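Side-chain contacts in Cif-like 1 (Burkholderia cenocepacia, PDB 7JQY), which probably hydrolyses epoxides as a Cif-like member of the alpha/beta hydrolase family and forms an octamer in the crystal: residues F26-A31 with R37-T42; G75-A80 with H110-T115; I178-I183 with L227-P232. The protein carries 1 engineered substitution. All blocks are in the same frame, centred on the assembly; numbering follows the deposited sequence.

Contact 1 (F26-A31 with R37-T42); sequences FSRRYA and RLHYVT
Y30 and R37 meet flat on flat: the guanidinium lies over one face of the tyrosine ring, with its CZ 3.9 Å from the ring centroid of Y30 and the two planes only 17° apart, which qualifies the pair as both a stack and a cation-pi contact. The arginine chain leaves its backbone extended and turns at chi3 (76°), a bend that lays the planar group across the ring; NE of R37 sits toward the rim, 3.5 Å from CD2 of Y30. On the same side of the sheet, H39 approaches that tyrosine obliquely, its CB 3.8 Å from Y30 CE2. The far end of the imidazole is taken by R28, whose NE donates to H39 NE2 at 3.0 Å, with an N-H...N angle of 150° and a slight tilt from both planes. Y40 projects from the other face of the sheet, where CB of R29 lies over one face of the Y40 ring, 3.7 Å from its centroid and displaced toward the rim, a CH-pi contact. Beneath these side chains, strands 26-32 and 37-43 pair as an antiparallel hairpin at one edge of the chain's hydrolase sheet; S27, R29 and A31 form hydrogen-bonded pairs with T42, Y40 and L38, as in A31 N to L38 O at 2.8 Å. H39 ND1 is hydrogen-bonded to D82, while R37 reaches the carbonyls of K196 and T199 of a second subunit. With NE2 accepting from R28, H39 is probably neutral with its proton on ND1, and the R37 charge is shared between a ring in its own chain and the subunit interface.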
loop_
_atom_site.group_PDB
_atom_site.type_symbol
_atom_site.label_atom_id
_atom_site.label_comp_id
_atom_site.label_asym_id
_atom_site.label_seq_id
_atom_site.Cartn_x
_atom_site.Cartn_y
_atom_site.Cartn_z
ATOM N N PHE B 26 -11.434 -32.380 -21.302
ATOM C CA PHE B 26 -10.116 -32.482 -20.706
ATOM C C PHE B 26 -10.273 -32.493 -19.202
ATOM O O PHE B 26 -11.306 -32.083 -18.672
ATOM C CB PHE B 26 -9.210 -31.339 -21.185
ATOM C CG PHE B 26 -8.933 -31.394 -22.658
ATOM C CD1 PHE B 26 -7.820 -32.061 -23.143
ATOM C CD2 PHE B 26 -9.790 -30.795 -23.559
ATOM C CE1 PHE B 26 -7.562 -32.121 -24.496
ATOM C CE2 PHE B 26 -9.539 -30.854 -24.918
ATOM C CZ PHE B 26 -8.428 -31.518 -25.385
ATOM N N SER B 27 -9.234 -32.958 -18.519
ATOM C CA SER B 27 -9.285 -33.131 -17.082
ATOM C C SER B 27 -7.975 -32.655 -16.489
ATOM O O SER B 27 -6.909 -32.829 -17.081
ATOM C CB SER B 27 -9.521 -34.600 -16.689
ATOM O OG SER B 27 -10.716 -35.076 -17.268
ATOM N N ARG B 28 -8.061 -32.094 -15.290
ATOM C CA ARG B 28 -6.881 -31.694 -14.546
ATOM C C ARG B 28 -6.448 -32.867 -13.686
ATOM O O ARG B 28 -7.271 -33.474 -12.993
ATOM C CB ARG B 28 -7.159 -30.460 -13.681
ATOM C CG ARG B 28 -7.663 -29.252 -14.465
ATOM C CD ARG B 28 -7.830 -28.063 -13.554
ATOM N NE ARG B 28 -6.792 -28.071 -12.538
ATOM C CZ ARG B 28 -6.851 -27.394 -11.400
ATOM N NH1 ARG B 28 -7.908 -26.640 -11.129
ATOM N NH2 ARG B 28 -5.857 -27.476 -10.531
ATOM N N ARG B 29 -5.155 -33.168 -13.719
ATOM C CA ARG B 29 -4.598 -34.314 -13.025
ATOM C C ARG B 29 -3.265 -33.911 -12.418
ATOM O O ARG B 29 -2.624 -32.942 -12.844
ATOM C CB ARG B 29 -4.387 -35.494 -13.986
ATOM C CG ARG B 29 -5.364 -36.631 -13.877
ATOM C CD ARG B 29 -6.713 -36.283 -14.454
ATOM N NE ARG B 29 -7.706 -37.289 -14.073
ATOM C CZ ARG B 29 -8.863 -37.017 -13.473
ATOM N NH1 ARG B 29 -9.262 -35.759 -13.337
ATOM N NH2 ARG B 29 -9.692 -38.001 -13.141
ATOM N N TYR B 30 -2.841 -34.693 -11.435
ATOM C CA TYR B 30 -1.551 -34.527 -10.785
ATOM C C TYR B 30 -0.758 -35.813 -10.933
ATOM O O TYR B 30 -1.324 -36.908 -11.017
ATOM C CB TYR B 30 -1.679 -34.196 -9.295
ATOM C CG TYR B 30 -2.232 -32.824 -8.978
ATOM C CD1 TYR B 30 -3.509 -32.681 -8.444
ATOM C CD2 TYR B 30 -1.474 -31.682 -9.176
ATOM C CE1 TYR B 30 -4.023 -31.423 -8.141
ATOM C CE2 TYR B 30 -1.972 -30.431 -8.874
ATOM C CZ TYR B 30 -3.246 -30.305 -8.354
ATOM O OH TYR B 30 -3.750 -29.060 -8.050
ATOM N N ALA B 31 0.560 -35.672 -10.984
ATOM C CA ALA B 31 1.457 -36.817 -10.975
ATOM C C ALA B 31 2.483 -36.590 -9.883
ATOM O O ALA B 31 3.207 -35.592 -9.904
ATOM C CB ALA B 31 2.138 -37.011 -12.328
ATOM N N ARG B 37 5.452 -32.713 -7.181
ATOM C CA ARG B 37 4.183 -33.008 -7.854
ATOM C C ARG B 37 3.989 -32.107 -9.072
ATOM O O ARG B 37 4.143 -30.884 -8.974
ATOM C CB ARG B 37 2.996 -32.847 -6.894
ATOM C CG ARG B 37 1.615 -33.162 -7.508
ATOM C CD ARG B 37 0.502 -33.114 -6.442
ATOM N NE ARG B 37 0.181 -31.731 -6.106
ATOM C CZ ARG B 37 -0.796 -31.337 -5.293
ATOM N NH1 ARG B 37 -1.587 -32.223 -4.697
ATOM N NH2 ARG B 37 -0.980 -30.038 -5.079
ATOM N N LEU B 38 3.660 -32.715 -10.215
ATOM C CA LEU B 38 3.406 -31.990 -11.450
ATOM C C LEU B 38 1.923 -32.034 -11.791
ATOM O O LEU B 38 1.269 -33.072 -11.637
ATOM C CB LEU B 38 4.209 -32.558 -12.629
ATOM C CG LEU B 38 5.725 -32.357 -12.630
ATOM C CD1 LEU B 38 6.273 -32.566 -14.037
ATOM C CD2 LEU B 38 6.122 -30.993 -12.085
ATOM N N HIS B 39 1.412 -30.900 -12.267
ATOM C CA HIS B 39 0.041 -30.749 -12.731
ATOM C C HIS B 39 0.000 -30.817 -14.252
ATOM O O HIS B 39 0.896 -30.310 -14.934
ATOM C CB HIS B 39 -0.530 -29.417 -12.234
ATOM C CG HIS B 39 -1.852 -29.054 -12.829
ATOM N ND1 HIS B 39 -1.975 -28.153 -13.867
ATOM C CD2 HIS B 39 -3.112 -29.439 -12.513
ATOM C CE1 HIS B 39 -3.252 -28.015 -14.176
ATOM N NE2 HIS B 39 -3.963 -28.783 -13.368
ATOM N N TYR B 40 -1.034 -31.455 -14.789
ATOM C CA TYR B 40 -1.163 -31.553 -16.232
ATOM C C TYR B 40 -2.630 -31.677 -16.582
ATOM O O TYR B 40 -3.464 -32.058 -15.753
ATOM C CB TYR B 40 -0.375 -32.736 -16.825
ATOM C CG TYR B 40 -0.845 -34.106 -16.367
ATOM C CD1 TYR B 40 -0.528 -34.582 -15.098
ATOM C CD2 TYR B 40 -1.609 -34.918 -17.202
ATOM C CE1 TYR B 40 -0.957 -35.835 -14.670
ATOM C CE2 TYR B 40 -2.038 -36.169 -16.785
ATOM C CZ TYR B 40 -1.712 -36.619 -15.518
ATOM O OH TYR B 40 -2.142 -37.857 -15.100
ATOM N N VAL B 41 -2.932 -31.343 -17.826
ATOM C CA VAL B 41 -4.281 -31.428 -18.365
ATOM C C VAL B 41 -4.252 -32.451 -19.487
ATOM O O VAL B 41 -3.350 -32.420 -20.333
ATOM C CB VAL B 41 -4.770 -30.050 -18.852
ATOM C CG1 VAL B 41 -6.119 -30.149 -19.526
ATOM C CG2 VAL B 41 -4.848 -29.103 -17.674
ATOM N N THR B 42 -5.206 -33.381 -19.474
ATOM C CA THR B 42 -5.167 -34.491 -20.411
ATOM C C THR B 42 -6.551 -34.773 -20.981
ATOM O O THR B 42 -7.572 -34.525 -20.335
ATOM C CB THR B 42 -4.601 -35.759 -19.764
ATOM O OG1 THR B 42 -4.385 -36.742 -20.783
ATOM C CG2 THR B 42 -5.565 -36.316 -18.694
#

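Contact 2 (G75-A80 with H110-T115); sequences GYRVVA and HQLGAT
Its chain fully extended, with CG opposite the backbone N (chi1 -169°) and no kink before NE, R77 reaches from strand 77-82 to the carbonyl of L112. That carbonyl belongs to the turn ending helix 98-111, a Schellman motif in which G113, at positive phi, is the C-prime residue and its N bonds to H110 O at 3.1 Å. The helix links strand 77-82 to strand 117-122 in a beta-alpha-beta crossover of the alpha/beta hydrolase sheet, so the arginine fastens strand 77-82 to the far end of the helix that follows it. NH1 of R77 is 3.2 Å from L112 O, which lies near the guanidinium plane, although the nitrogen is tilted 30° out of the carbonyl plane. NH2 adds a weak bond to the same oxygen, and the two probably help to hold the group in place. The L112 side chain runs back toward the sheet, where Y40 also packs on it, and its CB lies 3.7 Å from R77 NH2. Beyond the polar fork the contact turns apolar: the V79 and L112 side chains lie alongside one another, running opposite ways, with CG2 of V79 4.1 Å from CD1 of L112.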
loop_
_atom_site.group_PDB
_atom_site.type_symbol
_atom_site.label_atom_id
_atom_site.label_comp_id
_atom_site.label_asym_id
_atom_site.label_seq_id
_atom_site.Cartn_x
_atom_site.Cartn_y
_atom_site.Cartn_z
ATOM N N GLY B 75 -7.420 -38.653 -32.473
ATOM C CA GLY B 75 -7.017 -39.869 -31.801
ATOM C C GLY B 75 -5.754 -39.782 -30.978
ATOM O O GLY B 75 -5.287 -40.817 -30.488
ATOM N N TYR B 76 -5.190 -38.588 -30.795
ATOM C CA TYR B 76 -3.995 -38.447 -29.977
ATOM C C TYR B 76 -4.357 -38.294 -28.504
ATOM O O TYR B 76 -5.399 -37.735 -28.144
ATOM C CB TYR B 76 -3.165 -37.251 -30.445
ATOM C CG TYR B 76 -2.516 -37.483 -31.790
ATOM C CD1 TYR B 76 -1.480 -38.399 -31.931
ATOM C CD2 TYR B 76 -2.955 -36.806 -32.924
ATOM C CE1 TYR B 76 -0.887 -38.625 -33.169
ATOM C CE2 TYR B 76 -2.370 -37.022 -34.164
ATOM C CZ TYR B 76 -1.337 -37.932 -34.280
ATOM O OH TYR B 76 -0.754 -38.151 -35.503
ATOM N N ARG B 77 -3.487 -38.822 -27.648
ATOM C CA ARG B 77 -3.624 -38.675 -26.202
ATOM C C ARG B 77 -2.829 -37.447 -25.772
ATOM O O ARG B 77 -1.608 -37.513 -25.601
ATOM C CB ARG B 77 -3.153 -39.940 -25.492
ATOM C CG ARG B 77 -3.494 -40.005 -23.999
ATOM C CD ARG B 77 -2.914 -41.274 -23.393
ATOM N NE ARG B 77 -3.043 -41.322 -21.942
ATOM C CZ ARG B 77 -2.415 -42.204 -21.173
ATOM N NH1 ARG B 77 -1.612 -43.108 -21.719
ATOM N NH2 ARG B 77 -2.584 -42.181 -19.859
ATOM N N VAL B 78 -3.527 -36.331 -25.562
ATOM C CA VAL B 78 -2.865 -35.057 -25.295
ATOM C C VAL B 78 -2.530 -34.940 -23.815
ATOM O O VAL B 78 -3.367 -35.213 -22.945
ATOM C CB VAL B 78 -3.732 -33.879 -25.761
ATOM C CG1 VAL B 78 -2.919 -32.594 -25.707
ATOM C CG2 VAL B 78 -4.236 -34.117 -27.182
ATOM N N VAL B 79 -1.295 -34.538 -23.529
ATOM C CA VAL B 79 -0.822 -34.289 -22.173
ATOM C C VAL B 79 -0.128 -32.931 -22.183
ATOM O O VAL B 79 1.029 -32.823 -22.608
ATOM C CB VAL B 79 0.129 -35.382 -21.678
ATOM C CG1 VAL B 79 0.649 -35.046 -20.279
ATOM C CG2 VAL B 79 -0.569 -36.733 -21.683
ATOM N N ALA B 80 -0.812 -31.900 -21.686
ATOM C CA ALA B 80 -0.237 -30.568 -21.545
ATOM C C ALA B 80 0.164 -30.389 -20.091
ATOM O O ALA B 80 -0.692 -30.419 -19.200
ATOM C CB ALA B 80 -1.226 -29.484 -21.977
ATOM N N HIS B 110 6.171 -41.990 -18.074
ATOM C CA HIS B 110 6.283 -43.386 -17.675
ATOM C C HIS B 110 5.192 -43.770 -16.682
ATOM O O HIS B 110 4.683 -44.893 -16.733
ATOM C CB HIS B 110 7.680 -43.647 -17.117
ATOM C CG HIS B 110 8.751 -43.617 -18.166
ATOM N ND1 HIS B 110 9.917 -44.347 -18.066
ATOM C CD2 HIS B 110 8.821 -42.958 -19.351
ATOM C CE1 HIS B 110 10.662 -44.131 -19.138
ATOM N NE2 HIS B 110 10.020 -43.292 -19.932
ATOM N N GLN B 111 4.797 -42.849 -15.799
ATOM C CA GLN B 111 3.717 -43.151 -14.867
ATOM C C GLN B 111 2.383 -43.305 -15.580
ATOM O O GLN B 111 1.509 -44.020 -15.083
ATOM C CB GLN B 111 3.591 -42.062 -13.804
ATOM C CG GLN B 111 4.601 -42.128 -12.693
ATOM C CD GLN B 111 4.179 -41.275 -11.514
ATOM O OE1 GLN B 111 3.052 -40.773 -11.476
ATOM N NE2 GLN B 111 5.084 -41.089 -10.555
ATOM N N LEU B 112 2.218 -42.690 -16.748
ATOM C CA LEU B 112 0.983 -42.831 -17.500
ATOM C C LEU B 112 0.997 -44.050 -18.399
ATOM O O LEU B 112 0.052 -44.248 -19.171
ATOM C CB LEU B 112 0.731 -41.575 -18.338
ATOM C CG LEU B 112 0.410 -40.329 -17.518
ATOM C CD1 LEU B 112 0.154 -39.137 -18.407
ATOM C CD2 LEU B 112 -0.792 -40.607 -16.634
ATOM N N GLY B 113 2.026 -44.887 -18.298
ATOM C CA GLY B 113 2.054 -46.120 -19.046
ATOM C C GLY B 113 2.642 -46.003 -20.428
ATOM O O GLY B 113 2.639 -46.991 -21.171
ATOM N N ALA B 114 3.122 -44.830 -20.815
ATOM C CA ALA B 114 3.653 -44.676 -22.155
ATOM C C ALA B 114 5.171 -44.789 -22.155
ATOM O O ALA B 114 5.848 -44.571 -21.147
ATOM C CB ALA B 114 3.237 -43.332 -22.760
ATOM N N THR B 115 5.694 -45.069 -23.333
ATOM C CA THR B 115 7.130 -45.090 -23.570
ATOM C C THR B 115 7.525 -44.310 -24.810
ATOM O O THR B 115 8.652 -43.810 -24.851
ATOM C CB THR B 115 7.676 -46.530 -23.694
ATOM O OG1 THR B 115 6.784 -47.336 -24.476
ATOM C CG2 THR B 115 7.870 -47.159 -22.321
#

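Contact 3 (I178-I183 with L227-P232); sequences IAEMLI and LYRAFP
Within the helical region between strands 140-146 and 250-255, E180 of helix 178-183 and R229 of helix 220-229 are joined by a two-pronged salt bridge. The side chains come from opposite directions, and the arginine presents its end, one terminal nitrogen to each carboxylate oxygen. NH1 of R229 is 2.8 Å from OE2 of E180, which it meets on the syn side and close to the carboxylate plane. NH2 of R229 is likewise 2.8 Å from OE1 of E180, but arrives from above that plane. The difference goes with a 39° twist between the two flat groups; both oxygens nevertheless lie near the guanidinium plane. E180 manages this reach by bending at chi2 (90°), which turns a side chain that sets out to one side toward its partner. CB of A179 lies against the edge of the guanidinium, near its plane, 3.8 Å from R229 NH2.

This position corresponds to the cap of alpha/beta hydrolases, which sits over the catalytic core, so the bridge probably joins two cap helices, through residues 49 positions apart in the chain. Further bonds fix the arginine: its NE is hydrogen-bonded to the carbonyl of H173, and NH1 makes a second salt bridge to E226, one turn earlier in its own helix. The guanidinium would be expected to stabilise both carboxylates as anions and offset their mutual repulsion. F225 packs against both A179 and E180 from helix 220-229. Further along helix 178-183, L182 packs on I183 of a third subunit, and its carbonyl O accepts a hydrogen bond from K186 NZ of that subunit.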
loop_
_atom_site.group_PDB
_atom_site.type_symbol
_atom_site.label_atom_id
_atom_site.label_comp_id
_atom_site.label_asym_id
_atom_site.label_seq_id
_atom_site.Cartn_x
_atom_site.Cartn_y
_atom_site.Cartn_z
ATOM N N ILE B 178 16.353 -9.788 -6.329
ATOM C CA ILE B 178 16.051 -8.460 -6.849
ATOM C C ILE B 178 14.852 -8.532 -7.784
ATOM O O ILE B 178 13.931 -7.707 -7.705
ATOM C CB ILE B 178 17.274 -7.860 -7.573
ATOM C CG1 ILE B 178 18.369 -7.473 -6.576
ATOM C CG2 ILE B 178 16.844 -6.665 -8.407
ATOM C CD1 ILE B 178 17.964 -6.385 -5.608
ATOM N N ALA B 179 14.853 -9.523 -8.685
ATOM C CA ALA B 179 13.758 -9.695 -9.638
ATOM C C ALA B 179 12.435 -9.952 -8.927
ATOM O O ALA B 179 11.404 -9.361 -9.279
ATOM C CB ALA B 179 14.081 -10.844 -10.593
ATOM N N GLU B 180 12.446 -10.838 -7.916
ATOM C CA GLU B 180 11.226 -11.127 -7.163
ATOM C C GLU B 180 10.741 -9.895 -6.416
ATOM O O GLU B 180 9.547 -9.587 -6.413
ATOM C CB GLU B 180 11.469 -12.289 -6.191
ATOM C CG GLU B 180 11.678 -13.626 -6.889
ATOM C CD GLU B 180 13.140 -13.911 -7.217
ATOM O OE1 GLU B 180 13.894 -12.948 -7.502
ATOM O OE2 GLU B 180 13.538 -15.102 -7.212
ATOM N N MET B 181 11.661 -9.158 -5.801
ATOM C CA MET B 181 11.264 -7.983 -5.041
ATOM C C MET B 181 10.687 -6.899 -5.947
ATOM O O MET B 181 9.763 -6.178 -5.552
ATOM C CB MET B 181 12.464 -7.469 -4.257
ATOM C CG MET B 181 12.425 -6.005 -3.919
ATOM S SD MET B 181 14.073 -5.528 -3.428
ATOM C CE MET B 181 14.590 -4.537 -4.863
ATOM N N LEU B 182 11.238 -6.742 -7.155
ATOM C CA LEU B 182 10.734 -5.702 -8.049
ATOM C C LEU B 182 9.383 -6.079 -8.639
ATOM O O LEU B 182 8.494 -5.230 -8.761
ATOM C CB LEU B 182 11.734 -5.441 -9.180
ATOM C CG LEU B 182 13.068 -4.799 -8.820
ATOM C CD1 LEU B 182 13.869 -4.577 -10.096
ATOM C CD2 LEU B 182 12.854 -3.499 -8.078
ATOM N N ILE B 183 9.211 -7.345 -9.025
ATOM C CA ILE B 183 8.035 -7.727 -9.800
ATOM C C ILE B 183 6.877 -8.263 -8.939
ATOM O O ILE B 183 5.722 -8.246 -9.394
ATOM C CB ILE B 183 8.467 -8.727 -10.895
ATOM C CG1 ILE B 183 9.513 -8.070 -11.810
ATOM C CG2 ILE B 183 7.277 -9.172 -11.738
ATOM C CD1 ILE B 183 10.272 -9.035 -12.690
ATOM N N LEU B 227 14.634 -20.798 -13.779
ATOM C CA LEU B 227 14.884 -21.336 -15.110
ATOM C C LEU B 227 15.952 -20.520 -15.824
ATOM O O LEU B 227 16.847 -21.081 -16.466
ATOM C CB LEU B 227 13.597 -21.331 -15.938
ATOM C CG LEU B 227 12.370 -22.006 -15.332
ATOM C CD1 LEU B 227 11.079 -21.589 -16.056
ATOM C CD2 LEU B 227 12.586 -23.484 -15.425
ATOM N N TYR B 228 15.884 -19.191 -15.689
ATOM C CA TYR B 228 16.849 -18.278 -16.292
ATOM C C TYR B 228 18.172 -18.269 -15.536
ATOM O O TYR B 228 19.232 -18.065 -16.140
ATOM C CB TYR B 228 16.259 -16.865 -16.344
ATOM C CG TYR B 228 15.066 -16.736 -17.277
ATOM C CD1 TYR B 228 15.209 -16.183 -18.540
ATOM C CD2 TYR B 228 13.797 -17.167 -16.890
ATOM C CE1 TYR B 228 14.135 -16.068 -19.401
ATOM C CE2 TYR B 228 12.712 -17.051 -17.742
ATOM C CZ TYR B 228 12.891 -16.499 -19.001
ATOM O OH TYR B 228 11.828 -16.381 -19.862
ATOM N N ARG B 229 18.133 -18.464 -14.217
ATOM C CA ARG B 229 19.371 -18.504 -13.452
ATOM C C ARG B 229 20.159 -19.770 -13.742
ATOM O O ARG B 229 21.362 -19.815 -13.468
ATOM C CB ARG B 229 19.070 -18.368 -11.967
ATOM C CG ARG B 229 18.637 -16.971 -11.596
ATOM C CD ARG B 229 17.667 -16.974 -10.422
ATOM N NE ARG B 229 16.945 -15.707 -10.365
ATOM C CZ ARG B 229 16.021 -15.406 -9.460
ATOM N NH1 ARG B 229 15.691 -16.293 -8.511
ATOM N NH2 ARG B 229 15.419 -14.219 -9.506
ATOM N N ALA B 230 19.515 -20.775 -14.327
ATOM C CA ALA B 230 20.169 -22.009 -14.744
ATOM C C ALA B 230 20.721 -21.954 -16.170
ATOM O O ALA B 230 21.273 -22.957 -16.632
ATOM C CB ALA B 230 19.194 -23.184 -14.638
ATOM N N PHE B 231 20.550 -20.844 -16.898
ATOM C CA PHE B 231 21.030 -20.781 -18.285
ATOM C C PHE B 231 22.506 -21.140 -18.447
ATOM O O PHE B 231 22.821 -21.923 -19.358
ATOM C CB PHE B 231 20.748 -19.396 -18.891
ATOM C CG PHE B 231 19.346 -19.227 -19.411
ATOM C CD1 PHE B 231 18.473 -20.305 -19.478
ATOM C CD2 PHE B 231 18.886 -17.976 -19.785
ATOM C CE1 PHE B 231 17.171 -20.139 -19.942
ATOM C CE2 PHE B 231 17.592 -17.802 -20.251
ATOM C CZ PHE B 231 16.730 -18.879 -20.329
ATOM N N PRO B 232 23.447 -20.639 -17.629
ATOM C CA PRO B 232 24.851 -21.048 -17.838
ATOM C C PRO B 232 25.055 -22.552 -17.787
ATOM O O PRO B 232 25.741 -23.116 -18.653
ATOM C CB PRO B 232 25.611 -20.339 -16.703
ATOM C CG PRO B 232 24.680 -19.369 -16.104
ATOM C CD PRO B 232 23.338 -19.469 -16.739
#

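In the fold
Contacts 1 and 2 are neighbours, their centres 11 Å apart, because strands 37-43 and 77-82 lie side by side in one sheet: V41 N is hydrogen-bonded to A80 O, and the Y40 hydroxyl packs on CD2 of L112. Contact 3 stands on the opposite side of the chain's centre from contact 2, with about 15 Å between their nearest atoms. Contact 1 buries 712 Å² through regular backbone pairing, with aromatic and charged groups added; contact 2 buries 160 Å² where a helix end meets the sheet through a charged group and a carbonyl; contact 3 buries 105 Å², chiefly through paired charges between helices. All three are partly buried, and contacts 1 and 3 also border other subunits.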